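Local coordinates for Sso-CP2 metallo-carboxypetidase (Sulfolobus solfataricus, PDB 4MMO), which probably acts as a zinc-dependent carboxypeptidase of the M20 family, trimming peptides from their C-terminal end, at residues N94-A99 / N412-I417; F287-T292 / H302-K307; I399-Y404 / D418-A423. All blocks are in the same frame, centred on the assembly; numbering follows the deposited sequence.

In the fold
Going from the N terminus, residues 94-99 come first and wait for more than three hundred residues until 412-417 returns beside them, so interaction 1 closes a very long loop. Nested inside is interaction 2, part of the beta hairpin of strands 283-290 and 299-312, in the region assigned to M20 dimerisation and about 39 Å from interaction 1 between centres. Interaction 3 opens at 399-404, before interaction 1 has closed, and ends at 418-423 just after it; these two therefore cross. They also touch, Ile-415 packing on Ala-401, Gly-402 and Tyr-420. Together they tie the three-stranded sheet and helix 417-433 to the zinc-binding part of the chain.

Interaction 1: N94-A99 / N412-I417; sequences NDRIYA and NENIKI
An antiparallel strand pairing joins 94-99 to 412-417 at one side of a three-stranded sheet, with strand 96-98 in the middle and strand 414-416 outermost. Their axes pass 4.6 Å apart at 167°. Ile-97 and Ile-415 form the hydrogen-bonded pair: Ile-97 N donates to Ile-415 O at 3.0 Å, and Ile-415 N donates to Ile-97 O at 3.2 Å. Farther along, Ile-417 N meets Asp-95 O at 2.9 Å, nearly straight (170°), so the pairing carries on into the first residue of a helix.

On the face bearing Tyr-98 and Arg-96, Asn-414 is central. Its CG takes the crowded position between backbone N and carbonyl carbon (chi1 71°), and its CB lies over one face of the Tyr-98 ring, a CH-pi contact 3.8 Å from the centroid. ND2 donates to Asn-412 O in the amide plane, which fixes the amide's rotation and leaves OD1 3.4 Å from Arg-96 CD. The extended Arg-96 and Lys-416 chains run alongside each other, with Arg-96 NH2 4.2 Å from Lys-416 NZ, probably mildly unfavourable. On the Ile-97 and Ile-415 face, Ile-97 meets Ile-417 at about a right angle, CG1 to CG1 3.7 Å.

Ile-97 also packs on Leu-5, Leu-8 and Leu-12 of helix 3-12. Ile-415 rests on helix 102-121, whose Ser-103 N and Asp-104 N, the latter from a zinc ligand, both bond to Glu-413 OE2.

Interaction 2: F287-T292 / H302-K307; sequences FECGYT and HRAFAK
Glu-288 shows how one side chain can link a beta hairpin to a subunit interface. It sits in strand 283-290, paired antiparallel with strand 299-312. Its own backbone anchors it to Phe-305: Glu-288 N donates to Phe-305 O at 3.0 Å and Phe-305 N donates to Glu-288 O at 3.1 Å, both bonds lying nearly along the C=O axes. From there CB rises over one face of the Phe-305 ring, a CH-pi contact 4.0 Å from the centroid and 3.6 Å from Phe-305 CZ. CG, anti to the backbone N (chi1 177°), has moved out past the rim, still 3.8 Å from Phe-305 CZ. The chain then bends at chi2 (70°), so that the carboxylate leaves the ring and heads away from 302-307; the residue also packs on Glu-288 of the second subunit. The ring can take up this place because Phe-305 CG occupies the crowded position between N and carbonyl carbon (chi1 61°).

On the other face, Phe-287 CD1 touches Ala-306 CB, and Cys-289 SG lies 3.6 Å from Ala-304 CB. Near the loop end of the hairpin, where the strands' direct bonding has stopped, a water joins them, accepting from Gly-290 N at 3.0 Å and donating to Arg-303 O at 2.7 Å.

Helix 207-218 lies against the Phe-287 and Ala-304 face, and Cys-289 is in a disulfide with Cys-208. Strand 178-190 flanks 302-307, while 287-290 pairs antiparallel with a strand of the second subunit, extending the sheet across the dimer.

Interaction 3: I399-Y404 / D418-A423; sequences IGAGGY and DDYYKA
Asp-419 and Ala-423, one helical turn apart, both direct their CB atoms at the loop 399-404, and the loop answers mainly with backbone. Ala-423 CB fits against the bend at Gly-400 and Ala-401, 3.8 Å from Gly-400 O and 3.9 Å from Ala-401 CA. Asp-419 CB meets Ala-401 O at 3.3 Å. Its carboxylate, with CG anti to the carbonyl carbon (chi1 -70°), serves the next loop residue: OD2 bonds to the hydroxyl of Tyr-405, which directly follows 399-404.

Tyr-420 is turned differently. Its CB points away from the loop, yet the ring, with CG anti to the backbone N (chi1 172°), presents its edge to Ala-401 CB, which lies near the ring plane 4.4 Å from CD1. The hydroxyl reaches Glu-4 O, and the ring also packs on Met-110, Ala-111 and Phe-114 of helix 102-121.

Between the two segments the polar link is one water, donating to Gly-400 O at 3.1 Å and to Asp-419 O at 2.9 Å, two acceptors that cannot bond to each other. Asp-419 O is gripped twice, accepting from Ala-423 N as well. The glycine-rich segment, with Gly-400 about 8 Å from the side chain of zinc ligand Glu-163, is thus joined to the helix by buried CB packing and a bridging water, and the Asp-419 to Tyr-405 bond adds a direct polar tie just beyond.

Interaction 1: N94-A99 / N412-I417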
loop_
_atom_site.group_PDB
_atom_site.type_symbol
_atom_site.label_atom_id
_atom_site.label_comp_id
_atom_site.label_asym_id
_atom_site.label_seq_id
_atom_site.Cartn_x
_atom_site.Cartn_y
_atom_site.Cartn_z
ATOM N N ASN A 94 8.116 -5.172 38.457
ATOM C CA ASN A 94 6.724 -5.231 38.885
ATOM C C ASN A 94 6.218 -6.670 38.913
ATOM O O ASN A 94 5.080 -6.942 38.535
ATOM C CB ASN A 94 5.838 -4.386 37.966
ATOM C CG ASN A 94 6.467 -3.053 37.610
ATOM O OD1 ASN A 94 6.583 -2.701 36.435
ATOM N ND2 ASN A 94 6.882 -2.304 38.626
ATOM N N ASP A 95 7.078 -7.586 39.351
ATOM C CA ASP A 95 6.739 -9.005 39.431
ATOM C C ASP A 95 6.290 -9.554 38.079
ATOM O O ASP A 95 5.473 -10.478 38.006
ATOM C CB ASP A 95 5.659 -9.244 40.492
ATOM C CG ASP A 95 6.152 -8.959 41.897
ATOM O OD1 ASP A 95 6.880 -9.810 42.454
ATOM O OD2 ASP A 95 5.813 -7.889 42.446
ATOM N N ARG A 96 6.834 -8.974 37.013
ATOM C CA ARG A 96 6.543 -9.406 35.654
ATOM C C ARG A 96 7.843 -9.587 34.888
ATOM O O ARG A 96 8.846 -8.956 35.207
ATOM C CB ARG A 96 5.675 -8.371 34.941
ATOM C CG ARG A 96 4.281 -8.235 35.508
ATOM C CD ARG A 96 3.477 -7.192 34.759
ATOM N NE ARG A 96 2.172 -6.969 35.374
ATOM C CZ ARG A 96 1.130 -6.422 34.756
ATOM N NH1 ARG A 96 1.223 -6.041 33.488
ATOM N NH2 ARG A 96 -0.014 -6.261 35.407
ATOM N N ILE A 97 7.817 -10.455 33.883
ATOM C CA ILE A 97 8.959 -10.656 33.002
ATOM C C ILE A 97 8.647 -10.010 31.663
ATOM O O ILE A 97 7.615 -10.296 31.069
ATOM C CB ILE A 97 9.240 -12.146 32.767
ATOM C CG1 ILE A 97 9.418 -12.875 34.097
ATOM C CG2 ILE A 97 10.489 -12.319 31.901
ATOM C CD1 ILE A 97 9.436 -14.379 33.958
ATOM N N TYR A 98 9.546 -9.152 31.188
ATOM C CA TYR A 98 9.329 -8.422 29.942
ATOM C C TYR A 98 10.210 -8.952 28.821
ATOM O O TYR A 98 11.417 -8.712 28.796
ATOM C CB TYR A 98 9.579 -6.927 30.149
ATOM C CG TYR A 98 8.490 -6.249 30.943
ATOM C CD1 TYR A 98 8.522 -6.234 32.331
ATOM C CD2 TYR A 98 7.424 -5.635 30.306
ATOM C CE1 TYR A 98 7.522 -5.620 33.061
ATOM C CE2 TYR A 98 6.419 -5.021 31.024
ATOM C CZ TYR A 98 6.471 -5.015 32.402
ATOM O OH TYR A 98 5.471 -4.403 33.121
ATOM N N ALA A 99 9.596 -9.675 27.891
ATOM C CA ALA A 99 10.310 -10.195 26.737
ATOM C C ALA A 99 9.339 -10.621 25.644
ATOM O O ALA A 99 8.221 -11.053 25.930
ATOM C CB ALA A 99 11.183 -11.369 27.144
ATOM N N ASN A 412 6.586 -4.641 24.237
ATOM C CA ASN A 412 6.546 -4.786 25.688
ATOM C C ASN A 412 5.687 -5.968 26.110
ATOM O O ASN A 412 4.885 -5.867 27.036
ATOM C CB ASN A 412 6.055 -3.497 26.349
ATOM C CG ASN A 412 6.892 -2.291 25.959
ATOM O OD1 ASN A 412 8.121 -2.314 26.056
ATOM N ND2 ASN A 412 6.230 -1.236 25.497
ATOM N N GLU A 413 5.860 -7.091 25.422
ATOM C CA GLU A 413 5.203 -8.323 25.819
ATOM C C GLU A 413 5.714 -8.757 27.186
ATOM O O GLU A 413 6.909 -8.658 27.465
ATOM C CB GLU A 413 5.459 -9.431 24.797
ATOM C CG GLU A 413 4.890 -10.784 25.206
ATOM C CD GLU A 413 5.175 -11.864 24.185
ATOM O OE1 GLU A 413 5.593 -11.520 23.058
ATOM O OE2 GLU A 413 4.998 -13.058 24.512
ATOM N N ASN A 414 4.809 -9.247 28.029
ATOM C CA ASN A 414 5.180 -9.669 29.374
ATOM C C ASN A 414 4.195 -10.656 29.990
ATOM O O ASN A 414 3.049 -10.750 29.553
ATOM C CB ASN A 414 5.279 -8.449 30.285
ATOM C CG ASN A 414 3.923 -7.845 30.588
ATOM O OD1 ASN A 414 3.264 -8.232 31.548
ATOM N ND2 ASN A 414 3.494 -6.901 29.760
ATOM N N ILE A 415 4.653 -11.392 31.001
ATOM C CA ILE A 415 3.775 -12.240 31.807
ATOM C C ILE A 415 4.028 -12.013 33.298
ATOM O O ILE A 415 5.164 -11.784 33.718
ATOM C CB ILE A 415 3.938 -13.746 31.476
ATOM C CG1 ILE A 415 5.368 -14.227 31.734
ATOM C CG2 ILE A 415 3.562 -14.011 30.029
ATOM C CD1 ILE A 415 5.451 -15.688 32.060
ATOM N N LYS A 416 2.967 -12.068 34.094
ATOM C CA LYS A 416 3.110 -12.012 35.541
ATOM C C LYS A 416 3.819 -13.275 36.002
ATOM O O LYS A 416 3.469 -14.381 35.586
ATOM C CB LYS A 416 1.746 -11.894 36.220
ATOM C CG LYS A 416 1.033 -10.579 35.962
ATOM C CD LYS A 416 -0.340 -10.557 36.611
ATOM C CE LYS A 416 -1.175 -9.393 36.099
ATOM N NZ LYS A 416 -2.555 -9.392 36.659
ATOM N N ILE A 417 4.827 -13.106 36.850
ATOM C CA ILE A 417 5.574 -14.237 37.378
ATOM C C ILE A 417 4.633 -15.202 38.102
ATOM O O ILE A 417 4.810 -16.418 38.029
ATOM C CB ILE A 417 6.720 -13.763 38.305
ATOM C CG1 ILE A 417 7.801 -13.071 37.463
ATOM C CG2 ILE A 417 7.315 -14.935 39.090
ATOM C CD1 ILE A 417 9.005 -12.566 38.239
#

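Interaction 2: F287-T292 / H302-K307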
loop_
_atom_site.group_PDB
_atom_site.type_symbol
_atom_site.label_atom_id
_atom_site.label_comp_id
_atom_site.label_asym_id
_atom_site.label_seq_id
_atom_site.Cartn_x
_atom_site.Cartn_y
_atom_site.Cartn_z
ATOM N N PHE A 287 -2.427 -3.467 0.196
ATOM C CA PHE A 287 -2.563 -3.087 -1.196
ATOM C C PHE A 287 -1.541 -1.994 -1.475
ATOM O O PHE A 287 -1.556 -0.939 -0.837
ATOM C CB PHE A 287 -3.983 -2.595 -1.482
ATOM C CG PHE A 287 -4.238 -2.276 -2.933
ATOM C CD1 PHE A 287 -4.881 -3.184 -3.757
ATOM C CD2 PHE A 287 -3.843 -1.066 -3.466
ATOM C CE1 PHE A 287 -5.117 -2.887 -5.088
ATOM C CE2 PHE A 287 -4.079 -0.768 -4.791
ATOM C CZ PHE A 287 -4.714 -1.679 -5.601
ATOM N N GLU A 288 -0.638 -2.273 -2.408
ATOM C CA GLU A 288 0.408 -1.336 -2.790
ATOM C C GLU A 288 0.373 -1.121 -4.289
ATOM O O GLU A 288 0.250 -2.070 -5.063
ATOM C CB GLU A 288 1.782 -1.880 -2.395
ATOM C CG GLU A 288 2.965 -1.017 -2.823
ATOM C CD GLU A 288 3.047 0.290 -2.056
ATOM O OE1 GLU A 288 2.727 0.293 -0.847
ATOM O OE2 GLU A 288 3.431 1.315 -2.661
ATOM N N CYS A 289 0.487 0.134 -4.695
ATOM C CA CYS A 289 0.592 0.461 -6.106
ATOM C C CYS A 289 1.050 1.892 -6.313
ATOM O O CYS A 289 0.646 2.796 -5.584
ATOM C CB CYS A 289 -0.747 0.265 -6.804
ATOM S SG CYS A 289 -0.641 0.630 -8.558
ATOM N N GLY A 290 1.894 2.087 -7.320
ATOM C CA GLY A 290 2.318 3.412 -7.715
ATOM C C GLY A 290 3.040 4.173 -6.624
ATOM O O GLY A 290 3.597 3.586 -5.697
ATOM N N TYR A 291 3.008 5.496 -6.738
ATOM C CA TYR A 291 3.798 6.365 -5.878
ATOM C C TYR A 291 3.148 6.636 -4.529
ATOM O O TYR A 291 1.986 7.030 -4.448
ATOM C CB TYR A 291 4.066 7.693 -6.583
ATOM C CG TYR A 291 4.720 8.722 -5.695
ATOM C CD1 TYR A 291 6.070 8.640 -5.383
ATOM C CD2 TYR A 291 3.986 9.778 -5.168
ATOM C CE1 TYR A 291 6.674 9.582 -4.570
ATOM C CE2 TYR A 291 4.581 10.728 -4.359
ATOM C CZ TYR A 291 5.926 10.625 -4.062
ATOM O OH TYR A 291 6.521 11.566 -3.252
ATOM N N THR A 292 3.929 6.429 -3.475
ATOM C CA THR A 292 3.538 6.786 -2.119
ATOM C C THR A 292 4.548 7.782 -1.565
ATOM O O THR A 292 5.707 7.796 -1.985
ATOM C CB THR A 292 3.494 5.551 -1.203
ATOM N N HIS A 302 3.145 0.493 -13.305
ATOM C CA HIS A 302 3.116 -0.701 -14.145
ATOM C C HIS A 302 2.783 -1.937 -13.319
ATOM O O HIS A 302 2.441 -2.985 -13.869
ATOM C CB HIS A 302 4.450 -0.879 -14.884
ATOM C CG HIS A 302 5.596 -1.243 -13.996
ATOM N ND1 HIS A 302 5.900 -2.546 -13.669
ATOM C CD2 HIS A 302 6.520 -0.473 -13.372
ATOM C CE1 HIS A 302 6.959 -2.566 -12.879
ATOM N NE2 HIS A 302 7.355 -1.320 -12.683
ATOM N N ARG A 303 2.856 -1.796 -11.999
ATOM C CA ARG A 303 2.692 -2.924 -11.093
ATOM C C ARG A 303 1.756 -2.586 -9.933
ATOM O O ARG A 303 1.776 -1.472 -9.408
ATOM C CB ARG A 303 4.065 -3.336 -10.557
ATOM C CG ARG A 303 4.133 -4.727 -9.959
ATOM C CD ARG A 303 5.581 -5.117 -9.694
ATOM N NE ARG A 303 5.694 -6.333 -8.892
ATOM C CZ ARG A 303 5.807 -7.567 -9.381
ATOM N NH1 ARG A 303 5.824 -7.784 -10.691
ATOM N NH2 ARG A 303 5.903 -8.595 -8.548
ATOM N N ALA A 304 0.940 -3.560 -9.543
ATOM C CA ALA A 304 0.072 -3.447 -8.377
ATOM C C ALA A 304 -0.071 -4.820 -7.738
ATOM O O ALA A 304 -0.225 -5.816 -8.441
ATOM C CB ALA A 304 -1.297 -2.922 -8.776
ATOM N N PHE A 305 -0.012 -4.878 -6.412
ATOM C CA PHE A 305 -0.263 -6.134 -5.715
ATOM C C PHE A 305 -1.066 -5.952 -4.434
ATOM O O PHE A 305 -1.065 -4.881 -3.822
ATOM C CB PHE A 305 1.045 -6.884 -5.432
ATOM C CG PHE A 305 2.003 -6.137 -4.554
ATOM C CD1 PHE A 305 2.885 -5.217 -5.095
ATOM C CD2 PHE A 305 2.037 -6.368 -3.190
ATOM C CE1 PHE A 305 3.775 -4.531 -4.288
ATOM C CE2 PHE A 305 2.923 -5.686 -2.378
ATOM C CZ PHE A 305 3.795 -4.767 -2.928
ATOM N N ALA A 306 -1.763 -7.018 -4.053
ATOM C CA ALA A 306 -2.581 -7.032 -2.854
ATOM C C ALA A 306 -2.392 -8.358 -2.124
ATOM O O ALA A 306 -2.099 -9.377 -2.749
ATOM C CB ALA A 306 -4.042 -6.835 -3.219
ATOM N N LYS A 307 -2.553 -8.331 -0.803
ATOM C CA LYS A 307 -2.436 -9.519 0.026
ATOM C C LYS A 307 -3.739 -9.765 0.776
ATOM O O LYS A 307 -4.250 -8.876 1.459
ATOM C CB LYS A 307 -1.278 -9.371 1.012
ATOM C CG LYS A 307 0.090 -9.497 0.373
ATOM C CD LYS A 307 1.203 -9.342 1.398
ATOM C CE LYS A 307 2.559 -9.188 0.723
ATOM N NZ LYS A 307 3.504 -10.278 1.094
HETATM O O HOH W 1 3.718 -0.166 -8.046
#

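Interaction 3: I399-Y404 / D418-A423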
loop_
_atom_site.group_PDB
_atom_site.type_symbol
_atom_site.label_atom_id
_atom_site.label_comp_id
_atom_site.label_asym_id
_atom_site.label_seq_id
_atom_site.Cartn_x
_atom_site.Cartn_y
_atom_site.Cartn_z
ATOM N N ILE A 399 -4.187 -24.040 29.123
ATOM C CA ILE A 399 -2.971 -23.772 29.897
ATOM C C ILE A 399 -2.249 -22.594 29.263
ATOM O O ILE A 399 -1.971 -22.600 28.066
ATOM C CB ILE A 399 -2.010 -24.977 30.017
ATOM C CG1 ILE A 399 -2.752 -26.206 30.554
ATOM C CG2 ILE A 399 -0.843 -24.620 30.931
ATOM C CD1 ILE A 399 -1.955 -27.492 30.479
ATOM N N GLY A 400 -1.959 -21.578 30.069
ATOM C CA GLY A 400 -1.298 -20.386 29.574
ATOM C C GLY A 400 -0.596 -19.599 30.659
ATOM O O GLY A 400 -1.178 -19.291 31.701
ATOM N N ALA A 401 0.668 -19.275 30.407
ATOM C CA ALA A 401 1.452 -18.473 31.333
ATOM C C ALA A 401 1.060 -17.003 31.221
ATOM O O ALA A 401 1.306 -16.214 32.133
ATOM C CB ALA A 401 2.924 -18.646 31.044
ATOM N N GLY A 402 0.446 -16.646 30.097
ATOM C CA GLY A 402 0.111 -15.263 29.816
ATOM C C GLY A 402 -1.319 -14.892 30.142
ATOM O O GLY A 402 -2.054 -15.662 30.764
ATOM N N GLY A 403 -1.709 -13.696 29.715
ATOM C CA GLY A 403 -3.040 -13.181 29.969
ATOM C C GLY A 403 -3.413 -12.071 29.004
ATOM O O GLY A 403 -2.786 -11.906 27.956
ATOM N N TYR A 404 -4.438 -11.309 29.369
ATOM C CA TYR A 404 -4.931 -10.208 28.549
ATOM C C TYR A 404 -3.956 -9.035 28.581
ATOM O O TYR A 404 -3.854 -8.270 27.624
ATOM C CB TYR A 404 -6.297 -9.761 29.072
ATOM C CG TYR A 404 -7.033 -8.793 28.173
ATOM C CD1 TYR A 404 -7.438 -9.170 26.900
ATOM C CD2 TYR A 404 -7.345 -7.511 28.608
ATOM C CE1 TYR A 404 -8.121 -8.292 26.079
ATOM C CE2 TYR A 404 -8.029 -6.626 27.794
ATOM C CZ TYR A 404 -8.415 -7.022 26.531
ATOM O OH TYR A 404 -9.096 -6.146 25.718
ATOM N N ASP A 418 3.626 -14.662 38.780
ATOM C CA ASP A 418 2.660 -15.489 39.497
ATOM C C ASP A 418 1.812 -16.317 38.531
ATOM O O ASP A 418 1.398 -17.433 38.856
ATOM C CB ASP A 418 1.751 -14.624 40.379
ATOM C CG ASP A 418 2.490 -14.000 41.554
ATOM O OD1 ASP A 418 3.598 -14.471 41.892
ATOM O OD2 ASP A 418 1.954 -13.039 42.147
ATOM N N ASP A 419 1.555 -15.777 37.342
ATOM C CA ASP A 419 0.796 -16.507 36.333
ATOM C C ASP A 419 1.629 -17.643 35.750
ATOM O O ASP A 419 1.086 -18.659 35.318
ATOM C CB ASP A 419 0.316 -15.572 35.222
ATOM C CG ASP A 419 -0.772 -14.626 35.686
ATOM O OD1 ASP A 419 -1.315 -14.837 36.790
ATOM O OD2 ASP A 419 -1.093 -13.677 34.946
ATOM N N TYR A 420 2.948 -17.470 35.745
ATOM C CA TYR A 420 3.844 -18.514 35.267
ATOM C C TYR A 420 3.791 -19.705 36.215
ATOM O O TYR A 420 3.762 -20.856 35.784
ATOM C CB TYR A 420 5.280 -17.991 35.159
ATOM C CG TYR A 420 6.303 -19.061 34.854
ATOM C CD1 TYR A 420 6.175 -19.873 33.733
ATOM C CD2 TYR A 420 7.402 -19.253 35.680
ATOM C CE1 TYR A 420 7.112 -20.854 33.449
ATOM C CE2 TYR A 420 8.344 -20.230 35.402
ATOM C CZ TYR A 420 8.196 -21.024 34.283
ATOM O OH TYR A 420 9.130 -21.995 34.001
ATOM N N TYR A 421 3.773 -19.415 37.512
ATOM C CA TYR A 421 3.719 -20.463 38.525
ATOM C C TYR A 421 2.361 -21.158 38.549
ATOM O O TYR A 421 2.288 -22.365 38.771
ATOM C CB TYR A 421 4.060 -19.899 39.907
ATOM C CG TYR A 421 5.519 -19.537 40.056
ATOM C CD1 TYR A 421 6.509 -20.495 39.885
ATOM C CD2 TYR A 421 5.908 -18.243 40.367
ATOM C CE1 TYR A 421 7.843 -20.175 40.014
ATOM C CE2 TYR A 421 7.244 -17.912 40.499
ATOM C CZ TYR A 421 8.206 -18.882 40.321
ATOM O OH TYR A 421 9.538 -18.562 40.453
ATOM N N LYS A 422 1.288 -20.410 38.311
ATOM C CA LYS A 422 -0.037 -21.023 38.243
ATOM C C LYS A 422 -0.142 -21.929 37.022
ATOM O O LYS A 422 -0.862 -22.926 37.044
ATOM C CB LYS A 422 -1.149 -19.972 38.190
ATOM C CG LYS A 422 -1.450 -19.292 39.514
ATOM C CD LYS A 422 -2.829 -18.656 39.476
ATOM C CE LYS A 422 -3.024 -17.635 40.580
ATOM N NZ LYS A 422 -4.106 -16.671 40.234
ATOM N N ALA A 423 0.579 -21.582 35.957
ATOM C CA ALA A 423 0.521 -22.356 34.724
ATOM C C ALA A 423 1.168 -23.722 34.923
ATOM O O ALA A 423 0.627 -24.741 34.488
ATOM C CB ALA A 423 1.194 -21.599 33.581
HETATM O O HOH W 2 -1.686 -18.485 34.667
#